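Local coordinates for protein GNAT family acetyltransferase (Mycobacterium smegmatis, PDB 6C30) that probably transfers an acetyl group from acetyl-coenzyme A to an amino group, as a RimJ-type member of the GNAT N-acetyltransferase family, at residues V32-S41 with R65-S76; L94-I104 with W116-R125. All coordinates share one frame; numbering follows the deposited sequence. Where two conformers were deposited one is given.

Overall arrangement
Interactions 1 and 2 follow one another along the chain of this GNAT domain, their centres about 14 Å apart, and they show how a helical layer is laid on a beta sheet. Interaction 1 joins helices 37-46 and 71-83 near their N-terminal ends; interaction 2 is the antiparallel hairpin of strands 97-105 and 114-121. They meet at Trp40, whose CB lies 3.8 Å from Phe98 CZ and whose CD1 lies 3.5 Å from Gln101 OE1. No cofactor is bound in this apo form. Both contacts also reach the second subunit: Arg35 pairs with Asp95 of that subunit, and Asp95 with its Arg35.

Interaction 1: V32-S41 with R65-S76; sequences VRMRDAAAWS and RHAVTSWPSICS
Trp40 and Trp71 meet near the N-terminal ends of two helices of the GNAT fold, and with His66 they form an aromatic cluster. Helix segments 37-41 and 71-76 run nearly perpendicular, at 97°, with their axes 11.0 Å apart and the two indoles lying between them. Trp71 CE3 sits over one face of Trp40, 3.3 Å from its CD2, and the planes meet obliquely at 40°. Both indoles have CG anti to the backbone N (chi1 180° in Trp71), a setting that turns each toward the other segment. Beyond the overlap, Trp40 CH2 reaches Arg65 O at the ring edge and touches Ile74 CD1, while CZ2 lies 3.5 Å from His66 CD2. The other end of Trp71 is polar: NE1 donates to Arg33 O at 2.9 Å in a nearly straight bond that lies in the indole plane but enters from above the carbonyl plane. Asp36 N reaches the same oxygen from the opposite face, so two donors hold it. Ala37 CB packs against Trp71 CD1 and Val68 CG2, and Met34 SD approaches the indole obliquely, a Met-aromatic contact. One shell out, the carboxylate of Asp36 takes the N-H of Arg33 and makes a salt bridge with Arg30, which probably helps to hold the turn that presents Arg33 O. His66 is held through both ring nitrogens, by Trp62 O and Arg44. At the far end, Ser41 OG donates to His66 O at 2.7 Å, within the carbonyl plane.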
loop_
_atom_site.group_PDB
_atom_site.type_symbol
_atom_site.label_atom_id
_atom_site.label_comp_id
_atom_site.label_asym_id
_atom_site.label_seq_id
_atom_site.Cartn_x
_atom_site.Cartn_y
_atom_site.Cartn_z
ATOM N N VAL A 32 -5.170 -9.987 -2.670
ATOM C CA VAL A 32 -6.155 -9.764 -3.729
ATOM C C VAL A 32 -7.457 -9.228 -3.140
ATOM O O VAL A 32 -7.835 -9.574 -2.010
ATOM C CB VAL A 32 -6.479 -11.058 -4.533
ATOM C CG1 VAL A 32 -5.283 -11.526 -5.357
ATOM C CG2 VAL A 32 -6.974 -12.168 -3.615
ATOM N N ARG A 33 -8.145 -8.394 -3.905
ATOM C CA ARG A 33 -9.437 -7.888 -3.456
ATOM C C ARG A 33 -10.345 -7.647 -4.649
ATOM O O ARG A 33 -9.885 -7.584 -5.807
ATOM C CB ARG A 33 -9.262 -6.613 -2.626
ATOM C CG ARG A 33 -8.670 -5.458 -3.397
ATOM C CD ARG A 33 -8.344 -4.289 -2.450
ATOM N NE ARG A 33 -7.548 -3.306 -3.165
ATOM C CZ ARG A 33 -6.426 -2.751 -2.715
ATOM N NH1 ARG A 33 -5.917 -3.053 -1.522
ATOM N NH2 ARG A 33 -5.804 -1.882 -3.486
ATOM N N MET A 34 -11.643 -7.518 -4.381
ATOM C CA MET A 34 -12.617 -7.396 -5.465
ATOM C C MET A 34 -12.377 -6.198 -6.379
ATOM O O MET A 34 -12.603 -6.287 -7.584
ATOM C CB MET A 34 -14.053 -7.336 -4.900
ATOM C CG MET A 34 -14.472 -8.600 -4.180
ATOM S SD MET A 34 -14.547 -9.995 -5.315
ATOM C CE MET A 34 -14.778 -11.345 -4.185
ATOM N N ARG A 35 -11.898 -5.086 -5.824
ATOM C CA ARG A 35 -11.669 -3.895 -6.627
ATOM C C ARG A 35 -10.524 -4.049 -7.631
ATOM O O ARG A 35 -10.320 -3.172 -8.466
ATOM C CB ARG A 35 -11.400 -2.692 -5.720
ATOM C CG ARG A 35 -12.637 -2.178 -4.988
ATOM C CD ARG A 35 -12.995 -0.791 -5.490
ATOM N NE ARG A 35 -14.310 -0.341 -5.044
ATOM C CZ ARG A 35 -14.532 0.346 -3.930
ATOM N NH1 ARG A 35 -13.522 0.642 -3.111
ATOM N NH2 ARG A 35 -15.766 0.726 -3.624
ATOM N N ASP A 36 -9.815 -5.176 -7.582
ATOM C CA ASP A 36 -8.772 -5.425 -8.570
ATOM C C ASP A 36 -9.308 -5.836 -9.933
ATOM O O ASP A 36 -8.518 -5.995 -10.861
ATOM C CB ASP A 36 -7.819 -6.514 -8.074
ATOM C CG ASP A 36 -6.957 -6.056 -6.913
ATOM O OD1 ASP A 36 -6.574 -4.858 -6.896
ATOM O OD2 ASP A 36 -6.662 -6.904 -6.038
ATOM N N ALA A 37 -10.623 -6.028 -10.067
ATOM C CA ALA A 37 -11.175 -6.577 -11.308
ATOM C C ALA A 37 -10.733 -5.795 -12.532
ATOM O O ALA A 37 -10.319 -6.388 -13.533
ATOM C CB ALA A 37 -12.694 -6.626 -11.244
ATOM N N ALA A 38 -10.800 -4.470 -12.473
ATOM C CA ALA A 38 -10.524 -3.690 -13.674
ATOM C C ALA A 38 -9.073 -3.814 -14.124
ATOM O O ALA A 38 -8.818 -4.038 -15.319
ATOM C CB ALA A 38 -10.888 -2.225 -13.449
ATOM N N ALA A 39 -8.132 -3.704 -13.194
ATOM C CA ALA A 39 -6.721 -3.774 -13.561
ATOM C C ALA A 39 -6.328 -5.192 -13.965
ATOM O O ALA A 39 -5.640 -5.393 -14.978
ATOM C CB ALA A 39 -5.847 -3.296 -12.416
ATOM N N TRP A 40 -6.758 -6.177 -13.180
ATOM C CA TRP A 40 -6.477 -7.569 -13.506
ATOM C C TRP A 40 -6.982 -7.904 -14.907
ATOM O O TRP A 40 -6.262 -8.459 -15.727
ATOM C CB TRP A 40 -7.131 -8.479 -12.469
ATOM C CG TRP A 40 -7.144 -9.936 -12.787
ATOM C CD1 TRP A 40 -6.164 -10.853 -12.520
ATOM C CD2 TRP A 40 -8.227 -10.665 -13.378
ATOM N NE1 TRP A 40 -6.564 -12.106 -12.930
ATOM C CE2 TRP A 40 -7.830 -12.019 -13.448
ATOM C CE3 TRP A 40 -9.499 -10.308 -13.845
ATOM C CZ2 TRP A 40 -8.655 -13.008 -13.975
ATOM C CZ3 TRP A 40 -10.322 -11.297 -14.360
ATOM C CH2 TRP A 40 -9.891 -12.627 -14.423
ATOM N N SER A 41 -8.219 -7.539 -15.204
ATOM C CA SER A 41 -8.795 -7.838 -16.503
ATOM C C SER A 41 -8.051 -7.102 -17.609
ATOM O O SER A 41 -7.671 -7.699 -18.611
ATOM C CB SER A 41 -10.287 -7.473 -16.523
ATOM O OG SER A 41 -10.826 -7.602 -17.828
ATOM N N ARG A 65 -12.467 -15.906 -19.709
ATOM C CA ARG A 65 -11.843 -16.110 -18.409
ATOM C C ARG A 65 -11.422 -14.792 -17.773
ATOM O O ARG A 65 -11.548 -14.620 -16.559
ATOM C CB ARG A 65 -10.631 -17.045 -18.539
ATOM C CG ARG A 65 -9.780 -17.185 -17.281
ATOM C CD ARG A 65 -10.542 -17.865 -16.139
ATOM N NE ARG A 65 -9.654 -18.133 -15.011
ATOM C CZ ARG A 65 -10.008 -18.803 -13.919
ATOM N NH1 ARG A 65 -11.246 -19.263 -13.798
ATOM N NH2 ARG A 65 -9.127 -18.996 -12.945
ATOM N N HIS A 66 -10.928 -13.861 -18.582
ATOM C CA HIS A 66 -10.342 -12.644 -18.026
ATOM C C HIS A 66 -11.177 -11.392 -18.227
ATOM O O HIS A 66 -10.681 -10.276 -18.077
ATOM C CB HIS A 66 -8.935 -12.458 -18.601
ATOM C CG HIS A 66 -8.010 -13.567 -18.227
ATOM N ND1 HIS A 66 -7.740 -14.628 -19.066
ATOM C CD2 HIS A 66 -7.322 -13.807 -17.087
ATOM C CE1 HIS A 66 -6.923 -15.466 -18.459
ATOM N NE2 HIS A 66 -6.652 -14.991 -17.255
ATOM N N ALA A 67 -12.457 -11.580 -18.522
ATOM C CA ALA A 67 -13.415 -10.489 -18.504
ATOM C C ALA A 67 -13.544 -9.928 -17.078
ATOM O O ALA A 67 -13.380 -10.658 -16.101
ATOM C CB ALA A 67 -14.761 -10.967 -19.011
ATOM N N VAL A 68 -13.869 -8.646 -16.963
ATOM C CA VAL A 68 -13.942 -8.006 -15.650
ATOM C C VAL A 68 -14.974 -8.700 -14.745
ATOM O O VAL A 68 -14.769 -8.808 -13.538
ATOM C CB VAL A 68 -14.249 -6.483 -15.772
ATOM C CG1 VAL A 68 -15.671 -6.218 -16.237
ATOM C CG2 VAL A 68 -13.998 -5.787 -14.455
ATOM N N THR A 69 -16.048 -9.216 -15.330
ATOM C CA THR A 69 -17.078 -9.866 -14.524
ATOM C C THR A 69 -16.685 -11.275 -14.076
ATOM O O THR A 69 -17.371 -11.878 -13.257
ATOM C CB THR A 69 -18.408 -9.912 -15.276
ATOM O OG1 THR A 69 -18.165 -10.326 -16.616
ATOM C CG2 THR A 69 -19.059 -8.520 -15.299
ATOM N N SER A 70 -15.556 -11.788 -14.569
ATOM C CA SER A 70 -15.043 -13.073 -14.101
ATOM C C SER A 70 -14.252 -12.982 -12.797
ATOM O O SER A 70 -14.031 -13.989 -12.136
ATOM C CB SER A 70 -14.143 -13.699 -15.167
ATOM O OG SER A 70 -14.892 -13.987 -16.326
ATOM N N TRP A 71 -13.791 -11.785 -12.440
ATOM C CA TRP A 71 -12.918 -11.662 -11.277
ATOM C C TRP A 71 -13.589 -12.016 -9.937
ATOM O O TRP A 71 -12.961 -12.685 -9.123
ATOM C CB TRP A 71 -12.308 -10.254 -11.218
ATOM C CG TRP A 71 -11.395 -10.042 -10.041
ATOM C CD1 TRP A 71 -11.591 -9.169 -8.998
ATOM C CD2 TRP A 71 -10.139 -10.698 -9.777
ATOM N NE1 TRP A 71 -10.546 -9.237 -8.119
ATOM C CE2 TRP A 71 -9.641 -10.170 -8.568
ATOM C CE3 TRP A 71 -9.399 -11.689 -10.437
ATOM C CZ2 TRP A 71 -8.433 -10.584 -8.009
ATOM C CZ3 TRP A 71 -8.204 -12.104 -9.880
ATOM C CH2 TRP A 71 -7.727 -11.550 -8.684
ATOM N N PRO A 72 -14.853 -11.584 -9.696
ATOM C CA PRO A 72 -15.384 -11.867 -8.358
ATOM C C PRO A 72 -15.341 -13.349 -7.959
ATOM O O PRO A 72 -14.901 -13.647 -6.853
ATOM C CB PRO A 72 -16.822 -11.341 -8.444
ATOM C CG PRO A 72 -16.680 -10.149 -9.358
ATOM C CD PRO A 72 -15.740 -10.670 -10.443
ATOM N N SER A 73 -15.728 -14.266 -8.842
ATOM C CA SER A 73 -15.654 -15.677 -8.455
ATOM C C SER A 73 -14.217 -16.171 -8.283
ATOM O O SER A 73 -13.942 -16.991 -7.413
ATOM C CB SER A 73 -16.392 -16.545 -9.473
ATOM O OG SER A 73 -17.803 -16.345 -9.349
ATOM N N ILE A 74 -13.301 -15.664 -9.103
ATOM C CA ILE A 74 -11.901 -16.053 -8.971
ATOM C C ILE A 74 -11.327 -15.537 -7.650
ATOM O O ILE A 74 -10.715 -16.287 -6.872
ATOM C CB ILE A 74 -11.087 -15.538 -10.170
ATOM C CG1 ILE A 74 -11.521 -16.274 -11.441
ATOM C CG2 ILE A 74 -9.589 -15.695 -9.920
ATOM C CD1 ILE A 74 -10.975 -15.684 -12.722
ATOM N N CYS A 75 -11.564 -14.257 -7.378
ATOM C CA CYS A 75 -11.090 -13.646 -6.156
ATOM C C CYS A 75 -11.702 -14.331 -4.927
ATOM O O CYS A 75 -11.006 -14.616 -3.958
ATOM C CB CYS A 75 -11.414 -12.153 -6.181
ATOM S SG CYS A 75 -10.740 -11.227 -4.806
ATOM N N SER A 76 -13.009 -14.588 -4.972
ATOM C CA SER A 76 -13.662 -15.273 -3.856
ATOM C C SER A 76 -13.054 -16.659 -3.616
ATOM O O SER A 76 -12.823 -17.052 -2.468
ATOM C CB SER A 76 -15.169 -15.394 -4.097
ATOM O OG SER A 76 -15.830 -14.165 -3.843
#

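Interaction 2: L94-I104 with W116-R125; sequences LDGEFVGQLTI and WIGYWVASSR
Trp120 lies across Gly100 and Gln101 in an antiparallel beta hairpin of the GNAT sheet, and its side chain can be followed outward from the strand. From CB the indole turns back over the neighbouring strand, since chi1 of 70° sets CG between the backbone N and the carbonyl carbon. CD1 lies 3.9 Å from Gln101 CB. NE1 then donates to Gln101 OE1 at 2.9 Å; the oxygen sits in the indole plane, but the donor stands above the amide plane, the two flat groups being 80° apart. The six-membered ring covers Gly100, whose CA is 3.8 Å from the ring centroid and only 6° off its normal, a CH-pi contact. At the outer rim CZ2 and CH2 meet the edge of Phe98 at CE2. Arg44 adds a cation-pi contact to this indole.

Behind the ring, Gln101 and Trp120 form a hydrogen-bonded pair, as do Thr103 and Gly118, while Ala122 N reaches Val99 O. Val99 and Gly100 both face Ile92 on the next strand, a classic beta bulge. On the sheet face of Leu102 and Ile104, Ile117 CD1 touches Leu102 CD2 and comes within 3.5 Å of Ile104 CD1, beneath helix 130-143. At the turn end, Glu97 and Arg125 bring opposite charges near each other without a salt bridge, and Leu94 CD2 lies over a face of the Arg125 guanidinium, 3.5 Å from NH1.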
loop_
_atom_site.group_PDB
_atom_site.type_symbol
_atom_site.label_atom_id
_atom_site.label_comp_id
_atom_site.label_asym_id
_atom_site.label_seq_id
_atom_site.Cartn_x
_atom_site.Cartn_y
_atom_site.Cartn_z
ATOM N N LEU A 94 3.375 -1.895 -7.706
ATOM C CA LEU A 94 4.450 -0.958 -8.007
ATOM C C LEU A 94 3.884 0.440 -7.811
ATOM O O LEU A 94 2.933 0.827 -8.489
ATOM C CB LEU A 94 4.962 -1.136 -9.432
ATOM C CG LEU A 94 6.016 -0.110 -9.855
ATOM C CD1 LEU A 94 7.323 -0.323 -9.103
ATOM C CD2 LEU A 94 6.216 -0.176 -11.360
ATOM N N ASP A 95 4.462 1.178 -6.864
ATOM C CA ASP A 95 3.985 2.527 -6.529
ATOM C C ASP A 95 2.461 2.511 -6.324
ATOM O O ASP A 95 1.724 3.384 -6.787
ATOM C CB ASP A 95 4.407 3.537 -7.607
ATOM C CG ASP A 95 5.925 3.586 -7.792
ATOM O OD1 ASP A 95 6.647 3.450 -6.786
ATOM O OD2 ASP A 95 6.382 3.737 -8.952
ATOM N N GLY A 96 2.013 1.482 -5.613
ATOM C CA GLY A 96 0.615 1.344 -5.239
ATOM C C GLY A 96 -0.303 0.733 -6.290
ATOM O O GLY A 96 -1.475 0.486 -5.993
ATOM N N GLU A 97 0.204 0.504 -7.501
ATOM C CA GLU A 97 -0.619 0.003 -8.599
ATOM C C GLU A 97 -0.465 -1.493 -8.790
ATOM O O GLU A 97 0.638 -2.017 -8.757
ATOM C CB GLU A 97 -0.257 0.713 -9.908
ATOM C CG GLU A 97 -0.548 2.203 -9.897
ATOM C CD GLU A 97 -0.289 2.864 -11.241
ATOM O OE1 GLU A 97 0.470 2.297 -12.060
ATOM O OE2 GLU A 97 -0.872 3.944 -11.481
ATOM N N PHE A 98 -1.591 -2.170 -9.001
ATOM C CA PHE A 98 -1.601 -3.578 -9.407
ATOM C C PHE A 98 -0.732 -3.768 -10.645
ATOM O O PHE A 98 -1.034 -3.178 -11.688
ATOM C CB PHE A 98 -3.049 -3.991 -9.697
ATOM C CG PHE A 98 -3.256 -5.457 -10.074
ATOM C CD1 PHE A 98 -4.020 -6.277 -9.264
ATOM C CD2 PHE A 98 -2.763 -5.987 -11.263
ATOM C CE1 PHE A 98 -4.250 -7.616 -9.600
ATOM C CE2 PHE A 98 -3.000 -7.319 -11.604
ATOM C CZ PHE A 98 -3.738 -8.131 -10.763
ATOM N N VAL A 99 0.316 -4.585 -10.550
ATOM C CA VAL A 99 1.125 -4.888 -11.737
ATOM C C VAL A 99 1.357 -6.385 -11.904
ATOM O O VAL A 99 2.121 -6.800 -12.775
ATOM C CB VAL A 99 2.508 -4.167 -11.720
ATOM C CG1 VAL A 99 2.337 -2.634 -11.790
ATOM C CG2 VAL A 99 3.344 -4.599 -10.526
ATOM N N GLY A 100 0.690 -7.201 -11.090
ATOM C CA GLY A 100 0.791 -8.643 -11.239
ATOM C C GLY A 100 0.361 -9.328 -9.966
ATOM O O GLY A 100 -0.215 -8.692 -9.073
ATOM N N GLN A 101 0.665 -10.619 -9.873
ATOM C CA GLN A 101 0.297 -11.423 -8.713
ATOM C C GLN A 101 1.454 -12.269 -8.244
ATOM O O GLN A 101 2.325 -12.646 -9.035
ATOM C CB GLN A 101 -0.893 -12.331 -9.028
ATOM C CG GLN A 101 -2.228 -11.606 -9.086
ATOM C CD GLN A 101 -3.326 -12.492 -9.630
ATOM O OE1 GLN A 101 -3.599 -12.503 -10.832
ATOM N NE2 GLN A 101 -3.934 -13.291 -8.744
ATOM N N LEU A 102 1.435 -12.560 -6.946
ATOM C CA LEU A 102 2.370 -13.452 -6.283
ATOM C C LEU A 102 1.500 -14.387 -5.447
ATOM O O LEU A 102 0.863 -13.949 -4.488
ATOM C CB LEU A 102 3.359 -12.656 -5.417
ATOM C CG LEU A 102 4.561 -13.324 -4.736
ATOM C CD1 LEU A 102 4.128 -14.272 -3.613
ATOM C CD2 LEU A 102 5.446 -14.026 -5.757
ATOM N N THR A 103 1.454 -15.657 -5.829
ATOM C CA THR A 103 0.551 -16.602 -5.189
ATOM C C THR A 103 1.317 -17.741 -4.525
ATOM O O THR A 103 2.152 -18.391 -5.161
ATOM C CB THR A 103 -0.434 -17.187 -6.212
ATOM O OG1 THR A 103 -1.099 -16.117 -6.891
ATOM C CG2 THR A 103 -1.479 -18.070 -5.530
ATOM N N ILE A 104 1.033 -17.966 -3.244
ATOM C CA ILE A 104 1.512 -19.151 -2.535
ATOM C C ILE A 104 0.385 -20.179 -2.518
ATOM O O ILE A 104 -0.744 -19.835 -2.169
ATOM C CB ILE A 104 1.918 -18.832 -1.087
ATOM C CG1 ILE A 104 2.765 -17.561 -1.005
ATOM C CG2 ILE A 104 2.621 -20.013 -0.452
ATOM C CD1 ILE A 104 4.027 -17.659 -1.739
ATOM N N TRP A 116 3.963 -24.209 -2.926
ATOM C CA TRP A 116 4.532 -23.676 -4.154
ATOM C C TRP A 116 4.317 -22.179 -4.209
ATOM O O TRP A 116 3.487 -21.624 -3.481
ATOM C CB TRP A 116 3.972 -24.345 -5.425
ATOM C CG TRP A 116 2.473 -24.397 -5.647
ATOM C CD1 TRP A 116 1.689 -25.513 -5.576
ATOM C CD2 TRP A 116 1.605 -23.325 -6.063
ATOM N NE1 TRP A 116 0.384 -25.198 -5.886
ATOM C CE2 TRP A 116 0.304 -23.866 -6.183
ATOM C CE3 TRP A 116 1.795 -21.960 -6.320
ATOM C CZ2 TRP A 116 -0.799 -23.095 -6.557
ATOM C CZ3 TRP A 116 0.688 -21.189 -6.693
ATOM C CH2 TRP A 116 -0.587 -21.767 -6.810
ATOM N N ILE A 117 5.115 -21.535 -5.052
ATOM C CA ILE A 117 4.987 -20.103 -5.315
ATOM C C ILE A 117 4.893 -19.901 -6.826
ATOM O O ILE A 117 5.550 -20.595 -7.601
ATOM C CB ILE A 117 6.178 -19.310 -4.720
ATOM C CG1 ILE A 117 5.901 -17.807 -4.735
ATOM C CG2 ILE A 117 7.491 -19.629 -5.442
ATOM C CD1 ILE A 117 6.827 -17.068 -3.801
ATOM N N GLY A 118 4.034 -18.977 -7.236
ATOM C CA GLY A 118 3.917 -18.618 -8.632
ATOM C C GLY A 118 3.746 -17.120 -8.738
ATOM O O GLY A 118 3.417 -16.455 -7.754
ATOM N N TYR A 119 3.991 -16.577 -9.923
ATOM C CA TYR A 119 3.948 -15.130 -10.099
ATOM C C TYR A 119 3.705 -14.790 -11.556
ATOM O O TYR A 119 3.967 -15.594 -12.462
ATOM C CB TYR A 119 5.271 -14.485 -9.627
ATOM C CG TYR A 119 6.405 -14.793 -10.584
ATOM C CD1 TYR A 119 6.756 -13.906 -11.599
ATOM C CD2 TYR A 119 7.087 -16.000 -10.508
ATOM C CE1 TYR A 119 7.765 -14.213 -12.502
ATOM C CE2 TYR A 119 8.092 -16.318 -11.403
ATOM C CZ TYR A 119 8.420 -15.420 -12.395
ATOM O OH TYR A 119 9.417 -15.750 -13.279
ATOM N N TRP A 120 3.233 -13.573 -11.783
ATOM C CA TRP A 120 3.286 -12.972 -13.107
ATOM C C TRP A 120 3.331 -11.463 -12.933
ATOM O O TRP A 120 2.834 -10.918 -11.939
ATOM C CB TRP A 120 2.101 -13.409 -13.979
ATOM C CG TRP A 120 0.784 -12.843 -13.552
ATOM C CD1 TRP A 120 -0.096 -13.382 -12.650
ATOM C CD2 TRP A 120 0.196 -11.619 -14.005
ATOM N NE1 TRP A 120 -1.190 -12.561 -12.522
ATOM C CE2 TRP A 120 -1.040 -11.475 -13.341
ATOM C CE3 TRP A 120 0.586 -10.638 -14.919
ATOM C CZ2 TRP A 120 -1.882 -10.383 -13.549
ATOM C CZ3 TRP A 120 -0.249 -9.558 -15.129
ATOM C CH2 TRP A 120 -1.472 -9.440 -14.444
ATOM N N VAL A 121 3.966 -10.798 -13.892
ATOM C CA VAL A 121 4.110 -9.346 -13.901
ATOM C C VAL A 121 3.708 -8.819 -15.275
ATOM O O VAL A 121 4.025 -9.434 -16.292
ATOM C CB VAL A 121 5.572 -8.925 -13.569
ATOM C CG1 VAL A 121 5.766 -7.419 -13.738
ATOM C CG2 VAL A 121 5.944 -9.342 -12.166
ATOM N N ALA A 122 3.015 -7.685 -15.289
ATOM C CA ALA A 122 2.635 -7.002 -16.523
ATOM C C ALA A 122 3.817 -6.885 -17.485
ATOM O O ALA A 122 4.924 -6.509 -17.082
ATOM C CB ALA A 122 2.075 -5.626 -16.205
ATOM N N SER A 123 3.570 -7.201 -18.754
ATOM C CA SER A 123 4.646 -7.300 -19.747
ATOM C C SER A 123 5.432 -6.002 -19.923
ATOM O O SER A 123 6.636 -6.037 -20.177
ATOM C CB SER A 123 4.076 -7.738 -21.099
ATOM O OG SER A 123 3.258 -6.726 -21.644
ATOM N N SER A 124 4.765 -4.864 -19.776
ATOM C CA SER A 124 5.440 -3.575 -19.945
ATOM C C SER A 124 6.374 -3.271 -18.779
ATOM O O SER A 124 7.134 -2.299 -18.820
ATOM C CB SER A 124 4.419 -2.451 -20.092
ATOM O OG SER A 124 3.653 -2.303 -18.915
ATOM N N ARG A 125 6.322 -4.110 -17.749
ATOM C CA ARG A 125 7.050 -3.881 -16.506
ATOM C C ARG A 125 8.120 -4.941 -16.241
ATOM O O ARG A 125 8.810 -4.880 -15.224
ATOM C CB ARG A 125 6.073 -3.862 -15.326
ATOM C CG ARG A 125 4.950 -2.845 -15.423
ATOM C CD ARG A 125 5.428 -1.505 -14.951
ATOM N NE ARG A 125 4.375 -0.497 -14.888
ATOM C CZ ARG A 125 4.634 0.790 -14.699
ATOM N NH1 ARG A 125 5.894 1.181 -14.565
ATOM N NH2 ARG A 125 3.653 1.681 -14.646
HETATM O O HOH W 1 1.141 2.921 -14.431
#